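Local coordinates for protein saframycin Mx1 synthetase B (Legionella pneumophila subsp. pneumophila, PDB 3KXW) that belongs to the fatty acid AMP ligases of the ANL superfamily and is modelled here with 5'-O-[(S)-(dodecanoyloxy)(hydroxy)phosphoryl]adenosine in its pocket, at residues A[96-99]-A[103-106]; A[360-365]-A[445-450]. One frame throughout, in Å; residues are numbered along the deposited sequence.

Contact 1. Residues A[96-99]-A[103-106]; sequences YPPA and LLDK
P98 and L103 meet where the chain turns from strand 91-95 into helix 101-114, a beta-alpha connection in the AMP-binding domain, with P98 at the centre of an inverse gamma turn. The P98 ring lies against the backbone of the helix: its CB is 3.6 Å from L104 CA and also touches the L104 methyl CD1 at 3.8 Å. L103 divides its branches. L103 CD2 reaches Y96 CB at 3.9 Å, while L103 CD1 turns to the bend and lies 3.8 Å from P97 O, the carbonyl that also takes a weak bond from A99 N. With CG anti to its carbonyl carbon (chi1 -72°), L103 sends these branches towards segment 96-99. No direct hydrogen bond joins the segments. K106 stretches its aliphatic chain from the helix toward Y96, and K106 NZ comes obliquely to the phenol ring, 4.3 Å from Y96 CE2, while hydrogen-bonding Q534 OE1. Q534 also touches Y96 and L103, so a residue far along the chain covers this corner. P97 and P98 also rest on L71 of strand 67-71, and the Y96 ring meets that of H218. A single water bridges the two backbones, donating one hydrogen to Y96 O at 2.9 Å and the other to L103 O at 2.8 Å.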
# COMPACT_ATOMS: atom_id res chain seq x y z
N TYR A 96 2.65 10.38 -5.93
CA TYR A 96 1.37 10.48 -6.64
C TYR A 96 1.29 11.82 -7.34
O TYR A 96 1.66 12.84 -6.76
CB TYR A 96 0.21 10.43 -5.63
CG TYR A 96 0.02 9.13 -4.89
CD1 TYR A 96 -0.83 8.13 -5.39
CD2 TYR A 96 0.64 8.91 -3.65
CE1 TYR A 96 -1.03 6.93 -4.70
CE2 TYR A 96 0.45 7.70 -2.96
CZ TYR A 96 -0.39 6.72 -3.50
OH TYR A 96 -0.56 5.53 -2.82
N PRO A 97 0.79 11.85 -8.57
CA PRO A 97 0.56 13.15 -9.21
C PRO A 97 -0.34 14.01 -8.31
O PRO A 97 -1.34 13.50 -7.79
CB PRO A 97 -0.12 12.77 -10.53
CG PRO A 97 0.47 11.44 -10.85
CD PRO A 97 0.60 10.73 -9.52
N PRO A 98 0.02 15.29 -8.11
CA PRO A 98 -0.65 16.18 -7.14
C PRO A 98 -1.94 16.76 -7.73
O PRO A 98 -2.05 17.97 -7.94
CB PRO A 98 0.39 17.28 -6.90
CG PRO A 98 1.20 17.33 -8.17
CD PRO A 98 1.16 15.94 -8.78
N ALA A 99 -2.89 15.87 -7.98
CA ALA A 99 -4.09 16.23 -8.74
C ALA A 99 -5.08 17.07 -7.94
O ALA A 99 -5.91 17.78 -8.51
CB ALA A 99 -4.77 14.98 -9.27
N LEU A 103 -3.09 16.15 -2.09
CA LEU A 103 -1.99 15.50 -2.80
C LEU A 103 -0.88 16.49 -3.15
O LEU A 103 0.29 16.11 -3.28
CB LEU A 103 -2.48 14.81 -4.09
CG LEU A 103 -3.32 13.54 -3.93
CD1 LEU A 103 -4.11 13.30 -5.21
CD2 LEU A 103 -2.48 12.32 -3.57
N LEU A 104 -1.26 17.75 -3.34
CA LEU A 104 -0.29 18.78 -3.72
C LEU A 104 0.49 19.28 -2.50
O LEU A 104 1.70 19.51 -2.56
CB LEU A 104 -0.98 19.95 -4.42
CG LEU A 104 -0.08 21.16 -4.71
CD1 LEU A 104 1.06 20.78 -5.65
CD2 LEU A 104 -0.93 22.27 -5.32
N ASP A 105 -0.22 19.42 -1.39
CA ASP A 105 0.41 19.71 -0.11
C ASP A 105 1.44 18.61 0.24
O ASP A 105 2.55 18.91 0.68
CB ASP A 105 -0.67 19.78 0.97
CG ASP A 105 -0.08 19.87 2.35
OD1 ASP A 105 0.41 20.96 2.71
OD2 ASP A 105 -0.10 18.85 3.08
N LYS A 106 1.05 17.35 0.06
CA LYS A 106 1.96 16.24 0.35
C LYS A 106 3.20 16.32 -0.54
O LYS A 106 4.33 16.16 -0.07
CB LYS A 106 1.23 14.89 0.19
CG LYS A 106 2.17 13.68 0.18
CD LYS A 106 1.53 12.45 0.79
CE LYS A 106 0.52 11.81 -0.13
NZ LYS A 106 0.22 10.43 0.37
O HOH W 1 1.89 13.88 -4.01

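Contact 2. Residues A[360-365]-A[445-450]; sequences VHFADD and FLHENE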
# COMPACT_ATOMS: atom_id res chain seq x y z
N VAL A 360 -2.81 -12.53 26.64
CA VAL A 360 -3.91 -12.90 25.77
C VAL A 360 -4.81 -13.91 26.50
O VAL A 360 -4.33 -14.90 27.07
CB VAL A 360 -3.42 -13.50 24.43
CG1 VAL A 360 -4.62 -13.86 23.53
CG2 VAL A 360 -2.46 -12.53 23.72
N HIS A 361 -6.10 -13.65 26.46
CA HIS A 361 -7.10 -14.50 27.09
C HIS A 361 -7.96 -15.12 26.01
O HIS A 361 -8.60 -14.42 25.23
CB HIS A 361 -7.90 -13.67 28.11
CG HIS A 361 -7.01 -13.00 29.11
ND1 HIS A 361 -6.52 -13.66 30.21
CD2 HIS A 361 -6.44 -11.77 29.11
CE1 HIS A 361 -5.72 -12.85 30.88
NE2 HIS A 361 -5.65 -11.70 30.23
N PHE A 362 -7.94 -16.44 25.96
CA PHE A 362 -8.52 -17.18 24.86
C PHE A 362 -9.92 -17.68 25.22
O PHE A 362 -10.28 -17.73 26.39
CB PHE A 362 -7.63 -18.38 24.52
CG PHE A 362 -6.27 -18.00 24.02
CD1 PHE A 362 -6.08 -17.62 22.71
CD2 PHE A 362 -5.17 -18.06 24.87
CE1 PHE A 362 -4.81 -17.29 22.24
CE2 PHE A 362 -3.90 -17.73 24.42
CZ PHE A 362 -3.72 -17.36 23.10
N ALA A 363 -10.71 -18.05 24.22
CA ALA A 363 -12.08 -18.51 24.46
C ALA A 363 -12.48 -19.60 23.48
O ALA A 363 -11.86 -19.76 22.43
CB ALA A 363 -13.06 -17.34 24.41
N ASP A 364 -13.52 -20.37 23.83
CA ASP A 364 -14.03 -21.42 22.95
C ASP A 364 -14.55 -20.85 21.63
O ASP A 364 -15.10 -19.74 21.59
CB ASP A 364 -15.12 -22.24 23.65
CG ASP A 364 -14.59 -23.02 24.86
OD1 ASP A 364 -13.38 -23.33 24.90
OD2 ASP A 364 -15.40 -23.31 25.77
N ASP A 365 -14.39 -21.64 20.57
CA ASP A 365 -14.49 -21.18 19.18
C ASP A 365 -15.70 -20.35 18.76
O ASP A 365 -15.79 -19.96 17.60
CB ASP A 365 -14.33 -22.36 18.20
CG ASP A 365 -12.88 -22.60 17.83
OD1 ASP A 365 -12.61 -23.56 17.07
OD2 ASP A 365 -12.02 -21.83 18.30
N PHE A 445 1.32 -10.30 19.41
CA PHE A 445 1.89 -11.35 20.20
C PHE A 445 2.28 -12.52 19.33
O PHE A 445 1.75 -12.70 18.25
CB PHE A 445 0.91 -11.77 21.31
CG PHE A 445 -0.39 -12.38 20.80
CD1 PHE A 445 -0.53 -13.75 20.67
CD2 PHE A 445 -1.47 -11.57 20.48
CE1 PHE A 445 -1.74 -14.33 20.22
CE2 PHE A 445 -2.67 -12.12 20.03
CZ PHE A 445 -2.80 -13.51 19.90
N LEU A 446 3.23 -13.32 19.82
CA LEU A 446 3.64 -14.55 19.14
C LEU A 446 2.96 -15.73 19.82
O LEU A 446 2.93 -15.83 21.05
CB LEU A 446 5.15 -14.72 19.23
CG LEU A 446 5.95 -13.81 18.26
CD1 LEU A 446 7.45 -13.79 18.56
CD2 LEU A 446 5.72 -14.23 16.82
N HIS A 447 2.43 -16.63 19.00
CA HIS A 447 1.83 -17.85 19.50
C HIS A 447 2.25 -19.01 18.60
O HIS A 447 1.94 -19.03 17.41
CB HIS A 447 0.31 -17.70 19.52
CG HIS A 447 -0.42 -18.93 19.98
ND1 HIS A 447 -0.68 -19.18 21.31
CD2 HIS A 447 -0.95 -19.97 19.29
CE1 HIS A 447 -1.33 -20.33 21.42
NE2 HIS A 447 -1.51 -20.83 20.21
N GLU A 448 2.98 -19.97 19.15
CA GLU A 448 3.48 -21.09 18.34
C GLU A 448 4.17 -20.60 17.06
O GLU A 448 3.94 -21.09 15.94
CB GLU A 448 2.35 -22.06 18.04
CG GLU A 448 1.64 -22.41 19.34
CD GLU A 448 0.68 -23.56 19.23
OE1 GLU A 448 0.27 -23.91 18.11
OE2 GLU A 448 0.32 -24.12 20.30
N ASN A 449 5.04 -19.62 17.29
CA ASN A 449 5.88 -18.98 16.29
C ASN A 449 5.10 -18.33 15.16
O ASN A 449 5.59 -18.25 14.03
CB ASN A 449 6.94 -19.93 15.75
CG ASN A 449 8.09 -19.19 15.06
OD1 ASN A 449 8.56 -18.15 15.54
ND2 ASN A 449 8.55 -19.72 13.94
N GLU A 450 3.88 -17.89 15.45
CA GLU A 450 3.17 -17.07 14.48
C GLU A 450 2.75 -15.75 15.09
O GLU A 450 2.42 -15.67 16.28
CB GLU A 450 2.00 -17.84 13.88
CG GLU A 450 2.52 -19.06 13.11
CD GLU A 450 1.52 -19.67 12.18
OE1 GLU A 450 0.54 -18.99 11.82
OE2 GLU A 450 1.73 -20.83 11.79
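V360 places CG2 anti to its carbonyl carbon and F445 holds its ring between backbone N and carbonyl carbon (chi1 64°), which brings the methyl down on the ring face, the two side chains crossing at about a right angle. V360 CG2 stands above the middle of the F445 ring, 3.5 Å from the centroid and 11° off the normal, a CH-pi contact in which all six ring carbons are within 4.0 Å of the one methyl. The other branch, V360 CG1, passes the far end of the ring at F445 CZ and also lies over one face of the F362 ring, near its rim, so the two methyls of V360 serve two different phenyl rings. Two residues along each segment, F362 meets H447: the rings are inclined at 55° with centroids 5.5 Å apart, and F362 CZ approaches H447 ND1 at 4.0 Å. That imidazole nitrogen is hydrogen-bonded to D397 OD1, which helps fix the ring's rotation. No hydrogen bond links the segments; side chains alone join them. A type I' turn from H447 to E450, closed by E450 N to H447 O at 3.0 Å, makes a tight beta hairpin of strands 442-447 and 450-456. Its side chains F445 and H447, with F362, rest on L348 of strand 347-350, while V360 and F445 share V399, ahead of strand 400-405, and Y452 of the partner strand lies almost parallel to the F445 ring.

The contacts follow one another along the chain, contact 1 first, and the two lie on opposite sides of its centre, with their centres 42 Å apart and their nearest atoms about 27 Å apart. They share no strand or helix. Contact 1 turns the edge strand 91-95 of a mixed sheet into helix 101-114, whereas contact 2 joins the loop between strands 347-350 and 371-374 to a hairpin of the separate antiparallel sheet. The one joins chain neighbours, the other residues some 80 positions apart. The side chains of Y96 in contact 1 and F445 in contact 2 are about 9 and 11 Å from the bound ligand, so neither touches it.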